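Local coordinates for sulfur oxidation protein soxB (Thermus thermophilus, PDB 2WDD) that hydrolyses the sulfur-sulfur bond of cysteine S-thiosulfonate in the Sox sulfur oxidation pathway, carrying two manganese ions, at residues Pro50-Met59 and Val550-Pro558; Lys373-Gln383 and Asp465-Leu476. All coordinates share one frame; numbering follows the deposited sequence. Where two conformers were deposited one is given.

Contact 1: Pro50-Met59 and Val550-Pro558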
loop_
_atom_site.group_PDB
_atom_site.type_symbol
_atom_site.label_atom_id
_atom_site.label_comp_id
_atom_site.label_asym_id
_atom_site.label_seq_id
_atom_site.Cartn_x
_atom_site.Cartn_y
_atom_site.Cartn_z
ATOM N N PRO A 50 -3.100 10.145 -9.263
ATOM C CA PRO A 50 -3.519 10.785 -10.512
ATOM C C PRO A 50 -2.836 10.119 -11.722
ATOM O O PRO A 50 -3.343 10.210 -12.845
ATOM C CB PRO A 50 -3.057 12.243 -10.356
ATOM C CG PRO A 50 -2.719 12.419 -8.919
ATOM C CD PRO A 50 -2.428 11.067 -8.334
ATOM N N ASN A 51 -1.698 9.450 -11.502
ATOM C CA ASN A 51 -1.008 8.780 -12.611
ATOM C C ASN A 51 -0.451 7.446 -12.175
ATOM O O ASN A 51 0.088 7.322 -11.063
ATOM C CB ASN A 51 0.175 9.601 -13.135
ATOM C CG ASN A 51 -0.223 10.995 -13.548
ATOM O OD1 ASN A 51 -0.586 11.238 -14.705
ATOM N ND2 ASN A 51 -0.157 11.928 -12.602
ATOM N N LEU A 52 -0.586 6.470 -13.071
ATOM C CA LEU A 52 0.022 5.144 -12.922
ATOM C C LEU A 52 0.630 4.878 -14.298
ATOM O O LEU A 52 0.039 4.210 -15.149
ATOM C CB LEU A 52 -0.993 4.074 -12.537
ATOM C CG LEU A 52 -1.472 4.109 -11.080
ATOM C CD1 LEU A 52 -2.619 3.104 -10.892
ATOM C CD2 LEU A 52 -0.299 3.759 -10.151
ATOM N N ILE A 53 1.781 5.495 -14.528
ATOM C CA ILE A 53 2.452 5.433 -15.815
ATOM C C ILE A 53 3.044 4.066 -16.094
ATOM O O ILE A 53 3.660 3.448 -15.229
ATOM C CB ILE A 53 3.503 6.542 -15.910
ATOM C CG1 ILE A 53 2.823 7.903 -15.791
ATOM C CG2 ILE A 53 4.340 6.414 -17.181
ATOM C CD1 ILE A 53 3.775 9.036 -15.424
ATOM N N ALA A 54 2.873 3.609 -17.330
ATOM C CA ALA A 54 3.379 2.310 -17.731
ATOM C C ALA A 54 3.914 2.395 -19.141
ATOM O O ALA A 54 3.512 3.261 -19.905
ATOM C CB ALA A 54 2.272 1.292 -17.684
ATOM N N PRO A 55 4.822 1.478 -19.504
ATOM C CA PRO A 55 5.264 1.470 -20.898
ATOM C C PRO A 55 4.074 0.980 -21.723
ATOM O O PRO A 55 3.153 0.353 -21.192
ATOM C CB PRO A 55 6.379 0.417 -20.903
ATOM C CG PRO A 55 6.019 -0.511 -19.804
ATOM C CD PRO A 55 5.325 0.315 -18.749
ATOM N N LYS A 56 4.079 1.293 -23.009
ATOM C CA LYS A 56 2.961 0.953 -23.877
ATOM C C LYS A 56 2.307 -0.428 -23.720
ATOM O O LYS A 56 1.092 -0.522 -23.556
ATOM C CB LYS A 56 3.272 1.312 -25.332
ATOM C CG LYS A 56 3.380 2.816 -25.538
ATOM C CD LYS A 56 3.856 3.200 -26.937
ATOM C CE LYS A 56 4.620 2.076 -27.603
ATOM N NZ LYS A 56 4.944 2.451 -29.008
ATOM N N PRO A 57 3.105 -1.508 -23.717
ATOM C CA PRO A 57 2.518 -2.856 -23.607
ATOM C C PRO A 57 1.619 -3.097 -22.392
ATOM O O PRO A 57 0.771 -3.995 -22.406
ATOM C CB PRO A 57 3.749 -3.772 -23.496
ATOM C CG PRO A 57 4.910 -2.940 -23.937
ATOM C CD PRO A 57 4.569 -1.537 -23.566
ATOM N N LEU A 58 1.861 -2.362 -21.312
ATOM C CA LEU A 58 1.117 -2.574 -20.074
ATOM C C LEU A 58 -0.042 -1.617 -19.846
ATOM O O LEU A 58 -0.789 -1.767 -18.881
ATOM C CB LEU A 58 2.060 -2.523 -18.869
ATOM C CG LEU A 58 3.187 -3.556 -18.870
ATOM C CD1 LEU A 58 2.635 -4.967 -19.050
ATOM C CD2 LEU A 58 4.163 -3.222 -19.977
ATOM N N MET A 59 -0.176 -0.606 -20.695
ATOM C CA MET A 59 -1.242 0.365 -20.503
ATOM C C MET A 59 -2.637 -0.212 -20.654
ATOM O O MET A 59 -2.861 -1.140 -21.434
ATOM C CB MET A 59 -1.076 1.551 -21.449
ATOM C CG MET A 59 0.175 2.360 -21.180
ATOM S SD MET A 59 0.400 3.630 -22.422
ATOM C CE MET A 59 -0.923 4.769 -21.963
ATOM N N VAL A 550 6.623 14.000 -19.075
ATOM C CA VAL A 550 6.530 12.624 -19.525
ATOM C C VAL A 550 6.291 12.491 -21.019
ATOM O O VAL A 550 5.216 12.817 -21.523
ATOM C CB VAL A 550 5.450 11.856 -18.749
ATOM C CG1 VAL A 550 5.508 10.365 -19.080
ATOM C CG2 VAL A 550 5.591 12.094 -17.245
ATOM N N ILE A 551 7.284 11.964 -21.723
ATOM C CA ILE A 551 7.153 11.791 -23.159
ATOM C C ILE A 551 6.077 10.754 -23.437
ATOM O O ILE A 551 6.069 9.680 -22.829
ATOM C CB ILE A 551 8.491 11.328 -23.793
ATOM C CG1 ILE A 551 9.612 12.319 -23.485
ATOM C CG2 ILE A 551 8.321 11.134 -25.311
ATOM C CD1 ILE A 551 9.291 13.751 -23.883
ATOM N N GLY A 552 5.198 11.058 -24.389
ATOM C CA GLY A 552 4.178 10.132 -24.838
ATOM C C GLY A 552 2.967 9.944 -23.944
ATOM O O GLY A 552 2.146 9.063 -24.192
ATOM N N ARG A 553 2.856 10.757 -22.897
ATOM C CA ARG A 553 1.710 10.651 -21.984
ATOM C C ARG A 553 1.261 12.029 -21.549
ATOM O O ARG A 553 2.058 12.959 -21.495
ATOM C CB ARG A 553 2.095 9.885 -20.704
ATOM C CG ARG A 553 2.785 8.555 -20.908
ATOM C CD ARG A 553 1.807 7.477 -21.323
ATOM N NE ARG A 553 2.490 6.193 -21.325
ATOM C CZ ARG A 553 3.341 5.811 -22.270
ATOM N NH1 ARG A 553 3.575 6.603 -23.309
ATOM N NH2 ARG A 553 3.955 4.641 -22.177
ATOM N N ASN A 554 0.001 12.128 -21.139
ATOM C CA ASN A 554 -0.502 13.351 -20.547
ATOM C C ASN A 554 -0.337 13.167 -19.041
ATOM O O ASN A 554 -0.865 12.216 -18.469
ATOM C CB ASN A 554 -1.981 13.511 -20.868
ATOM C CG ASN A 554 -2.198 14.038 -22.261
ATOM O OD1 ASN A 554 -1.379 14.809 -22.767
ATOM N ND2 ASN A 554 -3.244 13.559 -22.924
ATOM N N TYR A 555 0.400 14.062 -18.406
ATOM C CA TYR A 555 0.610 13.975 -16.971
ATOM C C TYR A 555 -0.563 14.669 -16.285
ATOM O O TYR A 555 -0.849 15.832 -16.566
ATOM C CB TYR A 555 1.942 14.610 -16.568
ATOM C CG TYR A 555 2.209 14.407 -15.111
ATOM C CD1 TYR A 555 2.634 13.168 -14.640
ATOM C CD2 TYR A 555 1.808 15.355 -14.181
ATOM C CE1 TYR A 555 2.779 12.932 -13.272
ATOM C CE2 TYR A 555 1.946 15.131 -12.813
ATOM C CZ TYR A 555 2.422 13.903 -12.370
ATOM O OH TYR A 555 2.518 13.646 -11.018
ATOM N N ARG A 556 -1.278 13.939 -15.436
ATOM C CA ARG A 556 -2.491 14.486 -14.826
ATOM C C ARG A 556 -2.318 14.983 -13.405
ATOM O O ARG A 556 -1.534 14.435 -12.638
ATOM C CB ARG A 556 -3.628 13.454 -14.857
ATOM C CG ARG A 556 -3.952 12.932 -16.253
ATOM C CD ARG A 556 -4.552 14.046 -17.103
ATOM N NE ARG A 556 -5.742 14.603 -16.468
ATOM C CZ ARG A 556 -6.953 14.059 -16.551
ATOM N NH1 ARG A 556 -7.144 12.961 -17.275
ATOM N NH2 ARG A 556 -7.977 14.613 -15.914
ATOM N N LEU A 557 -3.139 15.965 -13.040
ATOM C CA LEU A 557 -3.159 16.494 -11.690
ATOM C C LEU A 557 -4.589 16.564 -11.182
ATOM O O LEU A 557 -5.532 16.820 -11.936
ATOM C CB LEU A 557 -2.577 17.900 -11.646
ATOM C CG LEU A 557 -1.071 18.023 -11.870
ATOM C CD1 LEU A 557 -0.719 19.505 -12.016
ATOM C CD2 LEU A 557 -0.296 17.404 -10.707
ATOM N N PRO A 558 -4.759 16.414 -9.872
ATOM C CA PRO A 558 -6.110 16.537 -9.325
ATOM C C PRO A 558 -6.433 18.002 -9.058
ATOM O O PRO A 558 -5.572 18.869 -9.181
ATOM C CB PRO A 558 -5.981 15.834 -7.967
ATOM C CG PRO A 558 -4.560 16.160 -7.554
ATOM C CD PRO A 558 -3.761 16.073 -8.837
HETATM O O HOH W 1 0.596 10.281 -17.086
HETATM O O HOH W 2 1.200 5.384 -19.010
#

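Contact 2: Lys373-Gln383 and Asp465-Leu476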
loop_
_atom_site.group_PDB
_atom_site.type_symbol
_atom_site.label_atom_id
_atom_site.label_comp_id
_atom_site.label_asym_id
_atom_site.label_seq_id
_atom_site.Cartn_x
_atom_site.Cartn_y
_atom_site.Cartn_z
ATOM N N LYS A 373 -0.326 11.792 -1.620
ATOM C CA LYS A 373 0.931 11.066 -1.676
ATOM C C LYS A 373 1.140 10.173 -2.892
ATOM O O LYS A 373 2.239 10.106 -3.439
ATOM C CB LYS A 373 1.047 10.179 -0.425
ATOM C CG LYS A 373 2.181 9.152 -0.487
ATOM C CD LYS A 373 3.517 9.824 -0.175
ATOM C CE LYS A 373 4.708 8.879 -0.372
ATOM N NZ LYS A 373 5.924 9.441 0.298
ATOM N N ARG A 374 0.106 9.444 -3.297
ATOM C CA ARG A 374 0.255 8.478 -4.377
ATOM C C ARG A 374 0.316 9.046 -5.785
ATOM O O ARG A 374 -0.494 9.895 -6.154
ATOM C CB ARG A 374 -0.817 7.394 -4.283
ATOM C CG ARG A 374 -0.716 6.528 -3.034
ATOM C CD ARG A 374 -0.842 5.054 -3.381
ATOM N NE ARG A 374 -0.029 4.701 -4.542
ATOM C CZ ARG A 374 -0.422 3.874 -5.506
ATOM N NH1 ARG A 374 0.387 3.611 -6.521
ATOM N NH2 ARG A 374 -1.610 3.290 -5.445
ATOM N N ASP A 375 1.281 8.549 -6.560
ATOM C CA ASP A 375 1.473 8.940 -7.954
ATOM C C ASP A 375 2.735 8.249 -8.456
ATOM O O ASP A 375 3.647 7.988 -7.679
ATOM C CB ASP A 375 1.658 10.457 -8.099
ATOM C CG ASP A 375 1.686 10.899 -9.560
ATOM O OD1 ASP A 375 0.616 10.802 -10.191
ATOM O OD2 ASP A 375 2.766 11.254 -10.102
ATOM N N THR A 376 2.843 8.017 -9.757
ATOM C CA THR A 376 4.093 7.420 -10.235
ATOM C C THR A 376 5.297 8.318 -9.935
ATOM O O THR A 376 6.377 7.827 -9.591
ATOM C CB THR A 376 4.027 7.182 -11.752
ATOM O OG1 THR A 376 2.920 6.330 -12.049
ATOM C CG2 THR A 376 5.332 6.534 -12.263
ATOM N N LEU A 377 5.130 9.623 -10.140
ATOM C CA LEU A 377 6.252 10.542 -10.138
ATOM C C LEU A 377 6.318 11.687 -9.156
ATOM O O LEU A 377 7.419 12.159 -8.837
ATOM C CB LEU A 377 6.371 11.167 -11.539
ATOM C CG LEU A 377 6.461 10.172 -12.701
ATOM C CD1 LEU A 377 6.371 10.932 -14.021
ATOM C CD2 LEU A 377 7.771 9.383 -12.618
ATOM N N TYR A 378 5.162 12.236 -8.796
ATOM C CA TYR A 378 5.155 13.478 -8.048
ATOM C C TYR A 378 3.919 13.590 -7.167
ATOM O O TYR A 378 2.839 13.161 -7.543
ATOM C CB TYR A 378 5.152 14.648 -9.053
ATOM C CG TYR A 378 4.823 15.988 -8.431
ATOM C CD1 TYR A 378 5.817 16.780 -7.886
ATOM C CD2 TYR A 378 3.512 16.448 -8.383
ATOM C CE1 TYR A 378 5.512 17.982 -7.257
ATOM C CE2 TYR A 378 3.191 17.650 -7.748
ATOM C CZ TYR A 378 4.204 18.415 -7.207
ATOM O OH TYR A 378 3.900 19.604 -6.583
ATOM N N SER A 379 4.079 14.198 -6.001
ATOM C CA SER A 379 2.932 14.436 -5.133
ATOM C C SER A 379 3.093 15.741 -4.347
ATOM O O SER A 379 4.205 16.202 -4.104
ATOM C CB SER A 379 2.701 13.268 -4.175
ATOM O OG SER A 379 3.550 13.384 -3.036
ATOM N N THR A 380 1.983 16.333 -3.921
ATOM C CA THR A 380 2.096 17.572 -3.142
ATOM C C THR A 380 2.614 17.299 -1.738
ATOM O O THR A 380 3.329 18.139 -1.172
ATOM C CB THR A 380 0.780 18.344 -3.101
ATOM O OG1 THR A 380 -0.262 17.445 -2.702
ATOM C CG2 THR A 380 0.473 18.950 -4.471
ATOM N N TRP A 381 2.283 16.136 -1.172
ATOM C CA TRP A 381 2.822 15.798 0.143
ATOM C C TRP A 381 4.346 15.699 0.053
ATOM O O TRP A 381 5.054 16.253 0.890
ATOM C CB TRP A 381 2.263 14.470 0.683
ATOM C CG TRP A 381 3.078 13.982 1.869
ATOM C CD1 TRP A 381 4.029 12.998 1.860
ATOM C CD2 TRP A 381 3.152 14.596 3.170
ATOM N NE1 TRP A 381 4.639 12.917 3.096
ATOM C CE2 TRP A 381 4.113 13.882 3.915
ATOM C CE3 TRP A 381 2.448 15.640 3.795
ATOM C CZ2 TRP A 381 4.411 14.194 5.249
ATOM C CZ3 TRP A 381 2.749 15.952 5.116
ATOM C CH2 TRP A 381 3.724 15.235 5.825
ATOM N N ASP A 382 4.863 14.998 -0.956
ATOM C CA ASP A 382 6.311 14.837 -1.046
ATOM C C ASP A 382 7.010 16.159 -1.323
ATOM O O ASP A 382 8.145 16.383 -0.875
ATOM C CB ASP A 382 6.700 13.763 -2.057
ATOM C CG ASP A 382 6.273 12.379 -1.619
ATOM O OD1 ASP A 382 6.598 11.976 -0.480
ATOM O OD2 ASP A 382 5.517 11.729 -2.368
ATOM N N GLN A 383 6.334 17.057 -2.033
ATOM C CA GLN A 383 6.921 18.366 -2.247
ATOM C C GLN A 383 7.001 19.099 -0.908
ATOM O O GLN A 383 8.008 19.747 -0.613
ATOM C CB GLN A 383 6.181 19.192 -3.298
ATOM C CG GLN A 383 6.773 20.589 -3.373
ATOM C CD GLN A 383 6.271 21.414 -4.521
ATOM O OE1 GLN A 383 5.907 20.889 -5.566
ATOM N NE2 GLN A 383 6.304 22.737 -4.353
ATOM N N ASP A 465 6.297 2.942 -8.068
ATOM C CA ASP A 465 6.498 4.382 -8.092
ATOM C C ASP A 465 7.944 4.827 -7.870
ATOM O O ASP A 465 8.734 4.196 -7.163
ATOM C CB ASP A 465 5.546 5.085 -7.125
ATOM C CG ASP A 465 4.118 4.590 -7.258
ATOM O OD1 ASP A 465 3.598 4.567 -8.394
ATOM O OD2 ASP A 465 3.527 4.201 -6.232
ATOM N N VAL A 466 8.232 5.971 -8.468
ATOM C CA VAL A 466 9.550 6.611 -8.562
ATOM C C VAL A 466 9.812 7.640 -7.469
ATOM O O VAL A 466 8.987 8.528 -7.228
ATOM C CB VAL A 466 9.700 7.321 -9.923
ATOM C CG1 VAL A 466 11.103 7.947 -10.083
ATOM C CG2 VAL A 466 9.383 6.364 -11.067
ATOM N N SER A 467 10.973 7.527 -6.829
ATOM C CA SER A 467 11.396 8.469 -5.797
ATOM C C SER A 467 11.153 9.897 -6.283
ATOM O O SER A 467 11.397 10.207 -7.460
ATOM C CB SER A 467 12.894 8.282 -5.533
ATOM O OG SER A 467 13.380 9.220 -4.586
ATOM N N ARG A 468 10.684 10.756 -5.383
ATOM C CA ARG A 468 10.429 12.156 -5.714
ATOM C C ARG A 468 11.655 12.954 -5.314
ATOM O O ARG A 468 12.131 12.831 -4.192
ATOM C CB ARG A 468 9.200 12.672 -4.969
ATOM C CG ARG A 468 7.906 11.956 -5.352
ATOM C CD ARG A 468 7.745 10.589 -4.657
ATOM N NE ARG A 468 6.327 10.261 -4.581
ATOM C CZ ARG A 468 5.627 9.656 -5.542
ATOM N NH1 ARG A 468 6.231 9.169 -6.627
ATOM N NH2 ARG A 468 4.319 9.502 -5.379
ATOM N N VAL A 469 12.192 13.732 -6.246
ATOM C CA VAL A 469 13.414 14.480 -5.983
ATOM C C VAL A 469 13.181 15.975 -6.038
ATOM O O VAL A 469 13.133 16.578 -7.110
ATOM C CB VAL A 469 14.561 14.059 -6.911
ATOM C CG1 VAL A 469 15.880 14.575 -6.347
ATOM C CG2 VAL A 469 14.593 12.535 -7.070
ATOM N N PHE A 470 12.984 16.555 -4.869
ATOM C CA PHE A 470 12.736 17.985 -4.790
ATOM C C PHE A 470 14.052 18.713 -5.003
ATOM O O PHE A 470 15.054 18.385 -4.360
ATOM C CB PHE A 470 12.156 18.342 -3.429
ATOM C CG PHE A 470 11.723 19.770 -3.323
ATOM C CD1 PHE A 470 10.723 20.273 -4.146
ATOM C CD2 PHE A 470 12.325 20.612 -2.411
ATOM C CE1 PHE A 470 10.346 21.597 -4.062
ATOM C CE2 PHE A 470 11.937 21.944 -2.317
ATOM C CZ PHE A 470 10.956 22.431 -3.140
ATOM N N GLY A 471 14.055 19.686 -5.912
ATOM C CA GLY A 471 15.258 20.437 -6.245
ATOM C C GLY A 471 15.780 20.088 -7.628
ATOM O O GLY A 471 16.724 20.695 -8.134
ATOM N N LEU A 472 15.147 19.105 -8.249
ATOM C CA LEU A 472 15.545 18.636 -9.559
ATOM C C LEU A 472 14.331 18.604 -10.491
ATOM O O LEU A 472 13.179 18.550 -10.036
ATOM C CB LEU A 472 16.127 17.216 -9.375
ATOM C CG LEU A 472 16.344 16.227 -10.508
ATOM C CD1 LEU A 472 17.419 15.236 -10.079
ATOM C CD2 LEU A 472 15.046 15.510 -10.812
ATOM N N ARG A 473 14.606 18.673 -11.788
ATOM C CA ARG A 473 13.591 18.581 -12.832
ATOM C C ARG A 473 14.166 17.655 -13.903
ATOM O O ARG A 473 15.383 17.636 -14.117
ATOM C CB ARG A 473 13.302 19.958 -13.443
ATOM C CG ARG A 473 12.269 20.767 -12.684
ATOM C CD ARG A 473 12.206 22.210 -13.172
ATOM N NE ARG A 473 11.830 22.317 -14.580
ATOM C CZ ARG A 473 10.613 22.637 -15.010
ATOM N NH1 ARG A 473 9.637 22.865 -14.140
ATOM N NH2 ARG A 473 10.367 22.724 -16.312
ATOM N N TYR A 474 13.316 16.870 -14.552
ATOM C CA TYR A 474 13.792 15.967 -15.588
ATOM C C TYR A 474 12.695 15.580 -16.557
ATOM O O TYR A 474 11.517 15.895 -16.349
ATOM C CB TYR A 474 14.450 14.710 -14.981
ATOM C CG TYR A 474 13.509 13.731 -14.287
ATOM C CD1 TYR A 474 13.168 12.523 -14.885
ATOM C CD2 TYR A 474 13.066 13.959 -12.982
ATOM C CE1 TYR A 474 12.362 11.589 -14.236
ATOM C CE2 TYR A 474 12.250 13.036 -12.327
ATOM C CZ TYR A 474 11.889 11.860 -12.962
ATOM O OH TYR A 474 11.053 10.961 -12.316
ATOM N N VAL A 475 13.107 14.961 -17.656
ATOM C CA VAL A 475 12.193 14.466 -18.666
ATOM C C VAL A 475 12.271 12.954 -18.581
ATOM O O VAL A 475 13.366 12.381 -18.490
ATOM C CB VAL A 475 12.576 14.953 -20.080
ATOM C CG1 VAL A 475 11.690 14.304 -21.120
ATOM C CG2 VAL A 475 12.475 16.467 -20.166
ATOM N N LEU A 476 11.106 12.317 -18.551
ATOM C CA LEU A 476 11.030 10.872 -18.468
ATOM C C LEU A 476 10.378 10.361 -19.731
ATOM O O LEU A 476 9.345 10.883 -20.148
ATOM C CB LEU A 476 10.154 10.455 -17.284
ATOM C CG LEU A 476 9.860 8.958 -17.187
ATOM C CD1 LEU A 476 11.122 8.207 -16.748
ATOM C CD2 LEU A 476 8.687 8.689 -16.230
HETATM O O HOH W 3 2.911 6.359 -4.824
HETATM O O HOH W 4 3.194 4.106 -10.952
HETATM O O HOH W 5 10.056 11.317 -9.698
#

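Contact 1: Pro50-Met59 and Val550-Pro558
Pro50 and Arg556 bring the two backbones closest, with CA atoms 5.8 Å apart, and the chains diverge to 8.1 Å between the CA atoms of Ile53 and Arg553. Asn51 uses both ends of its amide on the backbone of Arg556. Its OD1 accepts from Arg556 N at 2.9 Å, on a lone pair and almost straight. Its ND2 donates to Arg556 O, and also to Asp375 outside the two segments. Several partners therefore hold the amide against rotation. Asn51 CG lies beside its own backbone N (chi1 -55°), which carries ND2 over one face of the Tyr555 ring, toward its rim. The two planes are 17° apart, and Asn51 ND2 sits 3.2 Å from Tyr555 CE1. A water links Asn51 OD1 to Asn554 O.

At the other end, Arg553 NH2 donates to Ala54 O at 2.7 Å, in the plane of the guanidinium. Arg553 is bent at chi2 (-76°), and its NH1 turns back to Gly552 O. Met59 SD lies over one guanidinium face, 3.5 Å from Arg553 NE. Asp479 forms a salt bridge with the same guanidinium. Between the two polar ends, Ile53 CD1 meets Val550 CG2 tip to tip at 4.0 Å. Pro50 CG packs on Pro558 CD.

The contact joins two loops. Residues 50-59 belong to the connection between strand 29-34 and helix 67-74. Residues 550-558 leave strand 548-550, and Arg556 forms a salt bridge with Glu68 of helix 67-74.

Contact 2: Lys373-Gln383 and Asp465-Leu476
The start of helix 380-392 and the loop before it pack against residues 465-467 and strands 468-470 and 472-476, within the 5'-nucleotidase C-terminal domain. Arg468 reaches across, bent at chi2 (80°), and fills its guanidinium edge with acceptors. Arg468 NH1 and NH2 grip Asp375 O end-on, NH2 at 2.8 Å. Arg468 NH2 also donates to Lys373 O, and Arg468 NE forms a salt bridge with Asp382 OD2 at 2.8 Å. Ser379 OG donates to that oxygen from the opposite face of the carboxylate, while Lys373 NZ binds Asp382 OD1. Replacing Arg468 by an alanine is likely to leave Asp375 O and Lys373 O without these donors and Asp382 without one of its charge partners.

Val466 N donates to Thr376 O at 2.9 Å. Leu377 CD2 packs on Val466 CG2 and Leu476 CD2, each at 3.8 Å. In the modelled conformers Asp465 OD2 can form salt bridges with Arg374 NH1 and Arg405. The modelled Arg374 side chain lies about 4 Å from that of manganese ligand His288.

Asp375 OD2 accepts from Leu377 N and Tyr378 N, an Asx turn and Asx motif, and from Tyr555 OH of the C-terminal loop. Ser379 OG accepts from Asp382 N, the classic helix N-cap.

From the N terminus, the chain leaves strand 29-34 and soon reaches residues 50-59. Contact 1 closes only near the C terminus, at residues 550-558, so it spans a loop of 490 residues. Contact 2 closes a shorter loop of 81 residues, from 373-383 to 465-476, that lies wholly within the larger one. The contacts do not cross, but they touch: Tyr555 and Asn51 both reach the carboxylate of Asp375, with Tyr555 OH 2.6 Å from Asp375 OD2, probably a hydrogen bond. The early loop and the C-terminal tail are thereby tied to the loop that leads into helix 380-392 and, through contact 2, to strands 468-470 and 472-476.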